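Maltose/maltodextrin transport permease homologue (Bdellovibrio bacteriovorus HD100, PDB 6FFL) binds maltotriose, and probably maltose and other maltodextrins, through the solute-binding domain of an ABC transporter, fused to its membrane-spanning permease. Local coordinates at residues P186-Q198 / P368-E380. Residues are numbered along the deposited sequence; the frame is centred on the assembly and turned at random. Where two conformers were deposited one is given.
Sequences PNLNTTALKDTFQ and PQAAAEQAQITAE
The side-chain amide of Gln376 lies against the extended loop backbone of Pro186 to Leu188 and serves it from both ends. Its OE1 accepts from Leu188 N at 2.7 Å, a fairly straight bond (162°), while NE2 donates to Pro186 O at 2.9 Å, reaching that oxygen from above its carbonyl plane. A bend at chi2 (67°), after a CG placed anti to the backbone N, turns the amide to face the loop. Its second donor goes to Glu380 OE2, 2.8 Å from NE2 and close to the amide plane, one helical turn on. One backbone donor and one backbone acceptor of the loop are thus satisfied by a single side chain, and the carboxylate of Glu380 helps set which end of the amide is oxygen and which nitrogen.

Further along, Leu188 O rests on the methyl of Ala372 and accepts a weak bond from Thr190 N, closing an inverse gamma turn centred on Asn189. Thr190 then caps helix 191-205, its OG1 accepting from Leu193 N. The apolar layer beneath is built on small residues: Leu188 CD1 sits 3.9 Å from Ala375 CB, Leu193 CD2 meets Ala372, and the Phe197 ring brings CE2 to 3.7 Å from Ala371 CB, with Pro368 O at its edge. Tyr358 of helix 346-362 stacks on that ring and hydrogen-bonds Phe197 O, and Ser353 of the same helix bonds Ala375 O. At the outer margin Lys194 passes its CD aslant over Gln369 CB, while its NZ turns to a salt bridge with Asp195.

Small alanines let the loop and helix start settle closely on helix 368-384, the last of the modelled chain. Both hydrogen bonds across the contact come from the one amide of Gln376, so its polar fit depends on how that group is oriented, with no salt bridge crossing between the segments.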
loop_
_atom_site.group_PDB
_atom_site.type_symbol
_atom_site.label_atom_id
_atom_site.label_comp_id
_atom_site.label_asym_id
_atom_site.label_seq_id
_atom_site.Cartn_x
_atom_site.Cartn_y
_atom_site.Cartn_z
ATOM N N PRO A 186 -5.795 17.601 -9.318
ATOM C CA PRO A 186 -5.858 16.346 -10.076
ATOM C C PRO A 186 -5.444 16.567 -11.521
ATOM O O PRO A 186 -5.710 17.618 -12.110
ATOM C CB PRO A 186 -7.336 15.943 -9.982
ATOM C CG PRO A 186 -7.847 16.646 -8.761
ATOM C CD PRO A 186 -7.090 17.956 -8.721
ATOM N N ASN A 187 -4.776 15.562 -12.085
ATOM C CA ASN A 187 -4.352 15.568 -13.478
ATOM C C ASN A 187 -4.771 14.233 -14.084
ATOM O O ASN A 187 -3.928 13.397 -14.405
ATOM C CB ASN A 187 -2.840 15.786 -13.595
ATOM C CG ASN A 187 -2.405 16.132 -15.007
ATOM O OD1 ASN A 187 -3.098 16.843 -15.728
ATOM N ND2 ASN A 187 -1.249 15.623 -15.407
ATOM N N LEU A 188 -6.084 14.045 -14.238
ATOM C CA LEU A 188 -6.629 12.765 -14.670
ATOM C C LEU A 188 -7.149 12.762 -16.098
ATOM O O LEU A 188 -7.235 11.686 -16.702
ATOM C CB LEU A 188 -7.764 12.328 -13.729
ATOM C CG LEU A 188 -7.437 12.380 -12.231
ATOM C CD1 LEU A 188 -8.649 11.947 -11.403
ATOM C CD2 LEU A 188 -6.209 11.503 -11.945
ATOM N N ASN A 189 -7.509 13.923 -16.655
ATOM C CA ASN A 189 -8.019 13.969 -18.032
ATOM C C ASN A 189 -6.839 14.012 -19.002
ATOM O O ASN A 189 -6.575 15.002 -19.689
ATOM C CB ASN A 189 -8.945 15.165 -18.231
ATOM C CG ASN A 189 -9.599 15.153 -19.609
ATOM O OD1 ASN A 189 -9.636 14.117 -20.275
ATOM N ND2 ASN A 189 -10.098 16.307 -20.051
ATOM N N THR A 190 -6.117 12.895 -19.052
ATOM C CA THR A 190 -4.839 12.821 -19.737
ATOM C C THR A 190 -4.801 11.606 -20.643
ATOM O O THR A 190 -5.510 10.620 -20.426
ATOM C CB THR A 190 -3.671 12.724 -18.747
ATOM O OG1 THR A 190 -3.772 11.490 -18.008
ATOM C CG2 THR A 190 -3.697 13.905 -17.783
ATOM N N THR A 191 -3.950 11.688 -21.667
ATOM C CA THR A 191 -3.679 10.504 -22.472
ATOM C C THR A 191 -3.116 9.390 -21.601
ATOM O O THR A 191 -3.446 8.211 -21.788
ATOM C CB THR A 191 -2.712 10.847 -23.608
ATOM O OG1 THR A 191 -3.318 11.816 -24.469
ATOM C CG2 THR A 191 -2.381 9.611 -24.415
ATOM N N ALA A 192 -2.289 9.753 -20.620
ATOM C CA ALA A 192 -1.656 8.755 -19.762
ATOM C C ALA A 192 -2.696 7.903 -19.040
ATOM O O ALA A 192 -2.579 6.672 -18.992
ATOM C CB ALA A 192 -0.734 9.443 -18.756
ATOM N N LEU A 193 -3.722 8.535 -18.465
ATOM C CA LEU A 193 -4.730 7.729 -17.779
ATOM C C LEU A 193 -5.549 6.907 -18.770
ATOM O O LEU A 193 -5.841 5.733 -18.514
ATOM C CB LEU A 193 -5.642 8.610 -16.921
ATOM C CG LEU A 193 -6.658 7.809 -16.102
ATOM C CD1 LEU A 193 -5.972 6.818 -15.129
ATOM C CD2 LEU A 193 -7.623 8.743 -15.358
ATOM N N LYS A 194 -5.939 7.501 -19.904
ATOM C CA LYS A 194 -6.641 6.724 -20.924
ATOM C C LYS A 194 -5.814 5.512 -21.340
ATOM O O LYS A 194 -6.332 4.390 -21.428
ATOM C CB LYS A 194 -6.956 7.604 -22.135
ATOM C CG LYS A 194 -7.637 6.862 -23.287
ATOM C CD LYS A 194 -7.590 7.689 -24.560
ATOM C CE LYS A 194 -6.151 7.949 -24.986
ATOM N NZ LYS A 194 -5.740 7.079 -26.120
ATOM N N ASP A 195 -4.510 5.719 -21.567
ATOM C CA ASP A 195 -3.637 4.634 -22.011
ATOM C C ASP A 195 -3.491 3.564 -20.930
ATOM O O ASP A 195 -3.389 2.366 -21.239
ATOM C CB ASP A 195 -2.259 5.187 -22.395
ATOM C CG ASP A 195 -2.247 5.882 -23.758
ATOM O OD1 ASP A 195 -3.241 5.793 -24.511
ATOM O OD2 ASP A 195 -1.224 6.522 -24.076
ATOM N N THR A 196 -3.465 3.980 -19.662
ATOM C CA THR A 196 -3.425 3.029 -18.553
ATOM C C THR A 196 -4.683 2.172 -18.524
ATOM O O THR A 196 -4.615 0.944 -18.385
ATOM C CB THR A 196 -3.272 3.785 -17.225
ATOM O OG1 THR A 196 -2.013 4.473 -17.210
ATOM C CG2 THR A 196 -3.309 2.819 -16.055
ATOM N N PHE A 197 -5.847 2.819 -18.610
ATOM C CA PHE A 197 -7.104 2.093 -18.731
ATOM C C PHE A 197 -7.055 1.098 -19.880
ATOM O O PHE A 197 -7.487 -0.054 -19.736
ATOM C CB PHE A 197 -8.264 3.067 -18.957
ATOM C CG PHE A 197 -8.650 3.864 -17.742
ATOM C CD1 PHE A 197 -8.166 3.540 -16.483
ATOM C CD2 PHE A 197 -9.490 4.963 -17.871
ATOM C CE1 PHE A 197 -8.543 4.275 -15.367
ATOM C CE2 PHE A 197 -9.864 5.716 -16.759
ATOM C CZ PHE A 197 -9.378 5.367 -15.502
ATOM N N GLN A 198 -6.540 1.526 -21.037
ATOM C CA GLN A 198 -6.553 0.639 -22.196
ATOM C C GLN A 198 -5.542 -0.486 -22.055
ATOM O O GLN A 198 -5.797 -1.599 -22.536
ATOM C CB GLN A 198 -6.306 1.427 -23.486
ATOM C CG GLN A 198 -7.245 2.618 -23.649
ATOM C CD GLN A 198 -7.112 3.339 -24.985
ATOM O OE1 GLN A 198 -8.083 3.454 -25.737
ATOM N NE2 GLN A 198 -5.912 3.835 -25.280
ATOM N N PRO A 368 -12.634 4.262 -22.252
ATOM C CA PRO A 368 -11.508 4.816 -21.471
ATOM C C PRO A 368 -11.346 6.330 -21.541
ATOM O O PRO A 368 -11.110 6.965 -20.499
ATOM C CB PRO A 368 -10.297 4.085 -22.072
ATOM C CG PRO A 368 -10.845 2.769 -22.505
ATOM C CD PRO A 368 -12.249 3.057 -23.012
ATOM N N GLN A 369 -11.459 6.936 -22.726
ATOM C CA GLN A 369 -11.289 8.386 -22.806
ATOM C C GLN A 369 -12.360 9.117 -21.999
ATOM O O GLN A 369 -12.056 10.046 -21.238
ATOM C CB GLN A 369 -11.308 8.851 -24.260
ATOM C CG GLN A 369 -11.035 10.345 -24.393
ATOM C CD GLN A 369 -10.863 10.776 -25.833
ATOM O OE1 GLN A 369 -9.984 10.283 -26.537
ATOM N NE2 GLN A 369 -11.706 11.695 -26.281
ATOM N N ALA A 370 -13.624 8.711 -22.153
ATOM C CA ALA A 370 -14.704 9.328 -21.384
ATOM C C ALA A 370 -14.482 9.148 -19.886
ATOM O O ALA A 370 -14.762 10.053 -19.089
ATOM C CB ALA A 370 -16.050 8.730 -21.808
ATOM N N ALA A 371 -13.964 7.988 -19.484
ATOM C CA ALA A 371 -13.733 7.739 -18.062
ATOM C C ALA A 371 -12.647 8.647 -17.490
ATOM O O ALA A 371 -12.762 9.113 -16.350
ATOM C CB ALA A 371 -13.362 6.280 -17.846
ATOM N N ALA A 372 -11.573 8.890 -18.252
ATOM C CA ALA A 372 -10.549 9.826 -17.786
ATOM C C ALA A 372 -11.116 11.232 -17.654
ATOM O O ALA A 372 -10.824 11.942 -16.681
ATOM C CB ALA A 372 -9.354 9.818 -18.743
ATOM N N GLU A 373 -11.931 11.654 -18.623
ATOM C CA GLU A 373 -12.555 12.970 -18.538
ATOM C C GLU A 373 -13.427 13.075 -17.297
ATOM O O GLU A 373 -13.363 14.067 -16.561
ATOM C CB GLU A 373 -13.388 13.250 -19.798
ATOM C CG GLU A 373 -12.577 13.377 -21.093
ATOM C CD GLU A 373 -13.403 13.158 -22.365
ATOM O OE1 GLU A 373 -12.818 13.263 -23.467
ATOM O OE2 GLU A 373 -14.622 12.880 -22.274
ATOM N N GLN A 374 -14.252 12.059 -17.040
ATOM C CA GLN A 374 -15.153 12.115 -15.892
ATOM C C GLN A 374 -14.437 11.862 -14.571
ATOM O O GLN A 374 -14.934 12.292 -13.522
ATOM C CB GLN A 374 -16.302 11.120 -16.082
ATOM C CG GLN A 374 -17.366 11.652 -17.038
ATOM C CD GLN A 374 -18.198 10.561 -17.693
ATOM O OE1 GLN A 374 -18.770 9.704 -17.018
ATOM N NE2 GLN A 374 -18.272 10.597 -19.015
ATOM N N ALA A 375 -13.290 11.178 -14.592
ATOM C CA ALA A 375 -12.469 11.091 -13.387
ATOM C C ALA A 375 -12.008 12.476 -12.951
ATOM O O ALA A 375 -12.084 12.823 -11.765
ATOM C CB ALA A 375 -11.266 10.171 -13.617
ATOM N N GLN A 376 -11.560 13.294 -13.901
ATOM C CA GLN A 376 -11.141 14.653 -13.568
ATOM C C GLN A 376 -12.310 15.479 -13.039
ATOM O O GLN A 376 -12.188 16.166 -12.013
ATOM C CB GLN A 376 -10.522 15.326 -14.793
ATOM C CG GLN A 376 -9.975 16.741 -14.545
ATOM C CD GLN A 376 -8.774 16.753 -13.619
ATOM O OE1 GLN A 376 -8.097 15.746 -13.459
ATOM N NE2 GLN A 376 -8.499 17.903 -13.008
ATOM N N ILE A 377 -13.454 15.429 -13.730
ATOM C CA ILE A 377 -14.589 16.258 -13.325
ATOM C C ILE A 377 -15.058 15.867 -11.932
ATOM O O ILE A 377 -15.298 16.730 -11.078
ATOM C CB ILE A 377 -15.737 16.165 -14.353
ATOM C CG1 ILE A 377 -15.325 16.809 -15.681
ATOM C CG2 ILE A 377 -17.013 16.843 -13.799
ATOM C CD1 ILE A 377 -16.153 16.329 -16.874
ATOM N N THR A 378 -15.182 14.561 -11.681
ATOM C CA THR A 378 -15.671 14.082 -10.391
ATOM C C THR A 378 -14.693 14.408 -9.269
ATOM O O THR A 378 -15.109 14.790 -8.167
ATOM C CB THR A 378 -15.940 12.577 -10.475
ATOM O OG1 THR A 378 -17.036 12.348 -11.370
ATOM C CG2 THR A 378 -16.276 12.002 -9.112
ATOM N N ALA A 379 -13.390 14.278 -9.531
ATOM C CA ALA A 379 -12.390 14.598 -8.513
ATOM C C ALA A 379 -12.453 16.072 -8.140
ATOM O O ALA A 379 -12.419 16.425 -6.953
ATOM C CB ALA A 379 -10.986 14.241 -9.007
ATOM N N GLU A 380 -12.565 16.944 -9.148
ATOM C CA GLU A 380 -12.653 18.373 -8.874
ATOM C C GLU A 380 -13.915 18.696 -8.093
ATOM O O GLU A 380 -13.888 19.526 -7.178
ATOM C CB GLU A 380 -12.610 19.172 -10.179
ATOM C CG GLU A 380 -11.233 19.228 -10.845
ATOM C CD GLU A 380 -11.290 19.831 -12.243
ATOM O OE1 GLU A 380 -12.407 19.974 -12.785
ATOM O OE2 GLU A 380 -10.224 20.158 -12.804
#